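PDB 6FAN: CooT from Carboxydothermus hydrogenoformans, which is a putative nickel chaperone, thought to serve in the maturation of carbon monoxide dehydrogenase. Local coordinates for residues E15-K23 with L33-I43. Sequence-based numbering, arbitrary orientation.
Sequences ELFLERVDK and LENIFGQRKVI
The ring of Phe-17 is sandwiched between Lys-41 and Ile-43: CD of Lys-41 lies over one face, 4.0 Å from the ring centroid, and CD1 of Ile-43 over the opposite one. With CG of Lys-41 beside its backbone N (chi1 -71°) and the chain extended beyond, the methylenes run across the ring and carry NZ to the backbone O of Phe-17, a 2.7 Å hydrogen bond; the ammonium also makes a cation-pi contact with that face. CD2 of Leu-33 meets the ring edge and CG2 of Val-21, while Leu-18 lays CD2 on Leu-33 CB (3.8 Å). At the corner formed by Glu-19 and Arg-20, CD1 of Ile-36 covers one face of the Arg-20 guanidinium, whose NH1 lies 3.6 Å from Phe-37 CZ at the ring edge, the two planes nearly perpendicular (87°). Ile-36 N donates to Arg-20 O (3.0 Å). At a classic beta bulge, Glu-34 O takes both Asp-22 N (2.7 Å) and Lys-23 N, and Glu-34 N returns a bond to Lys-23 O. Asn-35 OD1 shapes the type I turn, accepting Phe-37 N (an Asx turn) and Gln-39 N from opposite faces of its amide. Arg-40 NE and NH2 hold Glu-34 OE2 side-on in a salt bridge. Strands 13-27 and 30-35 form an antiparallel hairpin: 21-23 pairs with 33-35, whereas 15-18, about 9 Å off by axis, packs through side chains. Strand 40-43 flanks 30-35, 4-10 flanks 13-27, and at Lys-23 the sheet continues into the second subunit.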
loop_
_atom_site.group_PDB
_atom_site.type_symbol
_atom_site.label_atom_id
_atom_site.label_comp_id
_atom_site.label_asym_id
_atom_site.label_seq_id
_atom_site.Cartn_x
_atom_site.Cartn_y
_atom_site.Cartn_z
ATOM N N GLU E 15 14.028 -9.499 -1.202
ATOM C CA GLU E 15 14.183 -10.110 0.096
ATOM C C GLU E 15 12.925 -9.898 0.895
ATOM O O GLU E 15 12.479 -8.766 1.039
ATOM C CB GLU E 15 15.313 -9.455 0.886
ATOM C CG GLU E 15 16.208 -8.469 0.167
ATOM C CD GLU E 15 17.477 -8.254 1.040
ATOM O OE1 GLU E 15 17.283 -7.954 2.266
ATOM O OE2 GLU E 15 18.650 -8.438 0.545
ATOM N N LEU E 16 12.400 -10.977 1.468
ATOM C CA LEU E 16 11.308 -10.905 2.397
ATOM C C LEU E 16 11.659 -9.990 3.570
ATOM O O LEU E 16 12.699 -10.149 4.181
ATOM C CB LEU E 16 10.925 -12.292 2.886
ATOM C CG LEU E 16 9.781 -12.344 3.880
ATOM C CD1 LEU E 16 8.466 -11.987 3.164
ATOM C CD2 LEU E 16 9.785 -13.749 4.537
ATOM N N PHE E 17 10.798 -9.016 3.844
ATOM C CA PHE E 17 11.025 -8.094 4.953
ATOM C C PHE E 17 10.105 -8.378 6.123
ATOM O O PHE E 17 10.545 -8.344 7.282
ATOM C CB PHE E 17 10.918 -6.634 4.501
ATOM C CG PHE E 17 11.146 -5.637 5.607
ATOM C CD1 PHE E 17 12.425 -5.447 6.153
ATOM C CD2 PHE E 17 10.102 -4.877 6.089
ATOM C CE1 PHE E 17 12.638 -4.531 7.181
ATOM C CE2 PHE E 17 10.293 -3.913 7.097
ATOM C CZ PHE E 17 11.566 -3.745 7.638
ATOM N N LEU E 18 8.841 -8.690 5.835
ATOM C CA LEU E 18 7.849 -8.967 6.876
ATOM C C LEU E 18 6.639 -9.701 6.265
ATOM O O LEU E 18 6.104 -9.282 5.239
ATOM C CB LEU E 18 7.413 -7.661 7.591
ATOM C CG LEU E 18 6.591 -7.846 8.877
ATOM C CD1 LEU E 18 7.391 -8.623 9.941
ATOM C CD2 LEU E 18 5.996 -6.578 9.480
ATOM N N GLU E 19 6.230 -10.778 6.897
ATOM C CA GLU E 19 5.132 -11.562 6.406
ATOM C C GLU E 19 3.870 -11.170 7.110
ATOM O O GLU E 19 3.875 -10.689 8.208
ATOM C CB GLU E 19 5.377 -13.084 6.565
ATOM C CG GLU E 19 6.537 -13.689 5.768
ATOM C CD GLU E 19 6.449 -15.199 5.462
ATOM O OE1 GLU E 19 6.759 -16.018 6.306
ATOM O OE2 GLU E 19 6.112 -15.595 4.354
ATOM N N ARG E 20 2.791 -11.293 6.396
ATOM C CA ARG E 20 1.422 -11.089 6.958
ATOM C C ARG E 20 1.237 -9.683 7.520
ATOM O O ARG E 20 0.641 -9.526 8.594
ATOM C CB ARG E 20 0.994 -12.177 7.927
ATOM C CG ARG E 20 1.371 -13.558 7.355
ATOM C CD ARG E 20 0.999 -14.615 8.275
ATOM N NE ARG E 20 -0.409 -14.931 8.131
ATOM C CZ ARG E 20 -1.001 -15.979 8.704
ATOM N NH1 ARG E 20 -0.295 -16.885 9.407
ATOM N NH2 ARG E 20 -2.309 -16.177 8.556
ATOM N N VAL E 21 1.674 -8.685 6.759
ATOM C CA VAL E 21 1.511 -7.286 7.101
ATOM C C VAL E 21 0.025 -6.935 7.110
ATOM O O VAL E 21 -0.736 -7.262 6.156
ATOM C CB VAL E 21 2.202 -6.362 6.042
ATOM C CG1 VAL E 21 2.030 -4.859 6.396
ATOM C CG2 VAL E 21 3.704 -6.736 5.996
ATOM N N ASP E 22 -0.399 -6.307 8.204
ATOM C CA ASP E 22 -1.737 -5.775 8.287
ATOM C C ASP E 22 -1.678 -4.275 7.999
ATOM O O ASP E 22 -2.237 -3.819 6.979
ATOM C CB ASP E 22 -2.348 -6.054 9.664
ATOM C CG ASP E 22 -3.728 -5.425 9.826
ATOM O OD1 ASP E 22 -4.372 -4.976 8.868
ATOM O OD2 ASP E 22 -4.185 -5.311 10.950
ATOM N N LYS E 23 -0.996 -3.508 8.866
ATOM C CA LYS E 23 -0.942 -2.048 8.694
ATOM C C LYS E 23 0.361 -1.598 8.094
ATOM O O LYS E 23 1.428 -2.145 8.416
ATOM C CB LYS E 23 -1.162 -1.323 10.045
ATOM C CG LYS E 23 -2.315 -1.828 10.902
ATOM C CD LYS E 23 -3.718 -1.289 10.631
ATOM C CE LYS E 23 -4.751 -1.969 11.510
ATOM N NZ LYS E 23 -4.574 -1.312 12.825
ATOM N N LEU E 33 5.444 -0.882 9.598
ATOM C CA LEU E 33 4.647 -2.075 9.238
ATOM C C LEU E 33 4.282 -2.819 10.483
ATOM O O LEU E 33 5.113 -2.964 11.372
ATOM C CB LEU E 33 5.435 -2.975 8.289
ATOM C CG LEU E 33 5.473 -2.615 6.808
ATOM C CD1 LEU E 33 6.128 -1.252 6.496
ATOM C CD2 LEU E 33 6.253 -3.690 6.085
ATOM N N GLU E 34 3.014 -3.229 10.593
ATOM C CA GLU E 34 2.605 -4.076 11.717
ATOM C C GLU E 34 1.934 -5.309 11.125
ATOM O O GLU E 34 0.991 -5.181 10.292
ATOM C CB GLU E 34 1.656 -3.331 12.631
ATOM C CG GLU E 34 1.098 -4.144 13.802
ATOM C CD GLU E 34 0.107 -3.356 14.659
ATOM O OE1 GLU E 34 -1.027 -3.052 14.257
ATOM O OE2 GLU E 34 0.492 -2.945 15.752
ATOM N N ASN E 35 2.430 -6.492 11.532
ATOM C CA ASN E 35 1.818 -7.723 11.026
ATOM C C ASN E 35 0.665 -8.189 11.914
ATOM O O ASN E 35 0.404 -7.578 12.970
ATOM C CB ASN E 35 2.843 -8.822 10.717
ATOM C CG ASN E 35 3.392 -9.559 11.993
ATOM O OD1 ASN E 35 2.881 -9.463 13.132
ATOM N ND2 ASN E 35 4.443 -10.311 11.771
ATOM N N ILE E 36 -0.030 -9.248 11.482
ATOM C CA ILE E 36 -1.212 -9.706 12.233
ATOM C C ILE E 36 -0.904 -10.240 13.672
ATOM O O ILE E 36 -1.802 -10.353 14.478
ATOM C CB ILE E 36 -2.047 -10.758 11.452
ATOM C CG1 ILE E 36 -1.264 -12.073 11.253
ATOM C CG2 ILE E 36 -2.578 -10.164 10.164
ATOM C CD1 ILE E 36 -2.233 -13.231 10.959
ATOM N N PHE E 37 0.365 -10.554 13.949
ATOM C CA PHE E 37 0.787 -11.021 15.290
ATOM C C PHE E 37 1.223 -9.871 16.194
ATOM O O PHE E 37 1.557 -10.100 17.363
ATOM C CB PHE E 37 1.900 -12.097 15.182
ATOM C CG PHE E 37 1.573 -13.212 14.218
ATOM C CD1 PHE E 37 0.470 -14.102 14.442
ATOM C CD2 PHE E 37 2.272 -13.305 13.029
ATOM C CE1 PHE E 37 0.143 -15.050 13.508
ATOM C CE2 PHE E 37 1.981 -14.332 12.111
ATOM C CZ PHE E 37 0.925 -15.214 12.361
ATOM N N GLY E 38 1.214 -8.649 15.653
ATOM C CA GLY E 38 1.520 -7.420 16.413
ATOM C C GLY E 38 2.992 -7.047 16.347
ATOM O O GLY E 38 3.398 -6.067 16.948
ATOM N N GLN E 39 3.788 -7.815 15.605
ATOM C CA GLN E 39 5.176 -7.470 15.380
ATOM C C GLN E 39 5.307 -6.248 14.483
ATOM O O GLN E 39 4.622 -6.140 13.446
ATOM C CB GLN E 39 5.936 -8.683 14.812
ATOM C CG GLN E 39 7.444 -8.449 14.708
ATOM C CD GLN E 39 8.235 -9.500 13.911
ATOM O OE1 GLN E 39 7.783 -10.655 13.708
ATOM N NE2 GLN E 39 9.436 -9.089 13.425
ATOM N N ARG E 40 6.169 -5.310 14.872
ATOM C CA ARG E 40 6.351 -4.053 14.126
ATOM C C ARG E 40 7.767 -3.899 13.618
ATOM O O ARG E 40 8.704 -4.294 14.287
ATOM C CB ARG E 40 5.979 -2.856 14.992
ATOM C CG ARG E 40 4.538 -2.874 15.421
ATOM C CD ARG E 40 4.295 -1.966 16.606
ATOM N NE ARG E 40 2.868 -1.983 16.912
ATOM C CZ ARG E 40 2.278 -1.233 17.836
ATOM N NH1 ARG E 40 2.985 -0.392 18.599
ATOM N NH2 ARG E 40 0.977 -1.298 17.983
ATOM N N LYS E 41 7.911 -3.328 12.424
ATOM C CA LYS E 41 9.219 -2.985 11.852
ATOM C C LYS E 41 9.108 -1.689 11.082
ATOM O O LYS E 41 8.069 -1.421 10.464
ATOM C CB LYS E 41 9.687 -4.054 10.860
ATOM C CG LYS E 41 10.115 -5.396 11.456
ATOM C CD LYS E 41 10.921 -6.095 10.334
ATOM C CE LYS E 41 11.269 -7.538 10.689
ATOM N NZ LYS E 41 12.050 -8.062 9.544
ATOM N N VAL E 42 10.155 -0.866 11.134
ATOM C CA VAL E 42 10.207 0.415 10.453
ATOM C C VAL E 42 11.292 0.344 9.381
ATOM O O VAL E 42 12.380 -0.192 9.629
ATOM C CB VAL E 42 10.541 1.578 11.417
ATOM C CG1 VAL E 42 10.475 2.907 10.681
ATOM C CG2 VAL E 42 9.582 1.612 12.602
ATOM N N ILE E 43 11.027 0.899 8.196
ATOM C CA ILE E 43 12.038 0.935 7.148
ATOM C C ILE E 43 11.953 2.209 6.346
ATOM O O ILE E 43 10.858 2.605 5.937
ATOM C CB ILE E 43 11.968 -0.344 6.214
ATOM C CG1 ILE E 43 13.124 -0.331 5.199
ATOM C CG2 ILE E 43 10.597 -0.468 5.513
ATOM C CD1 ILE E 43 13.292 -1.699 4.538
#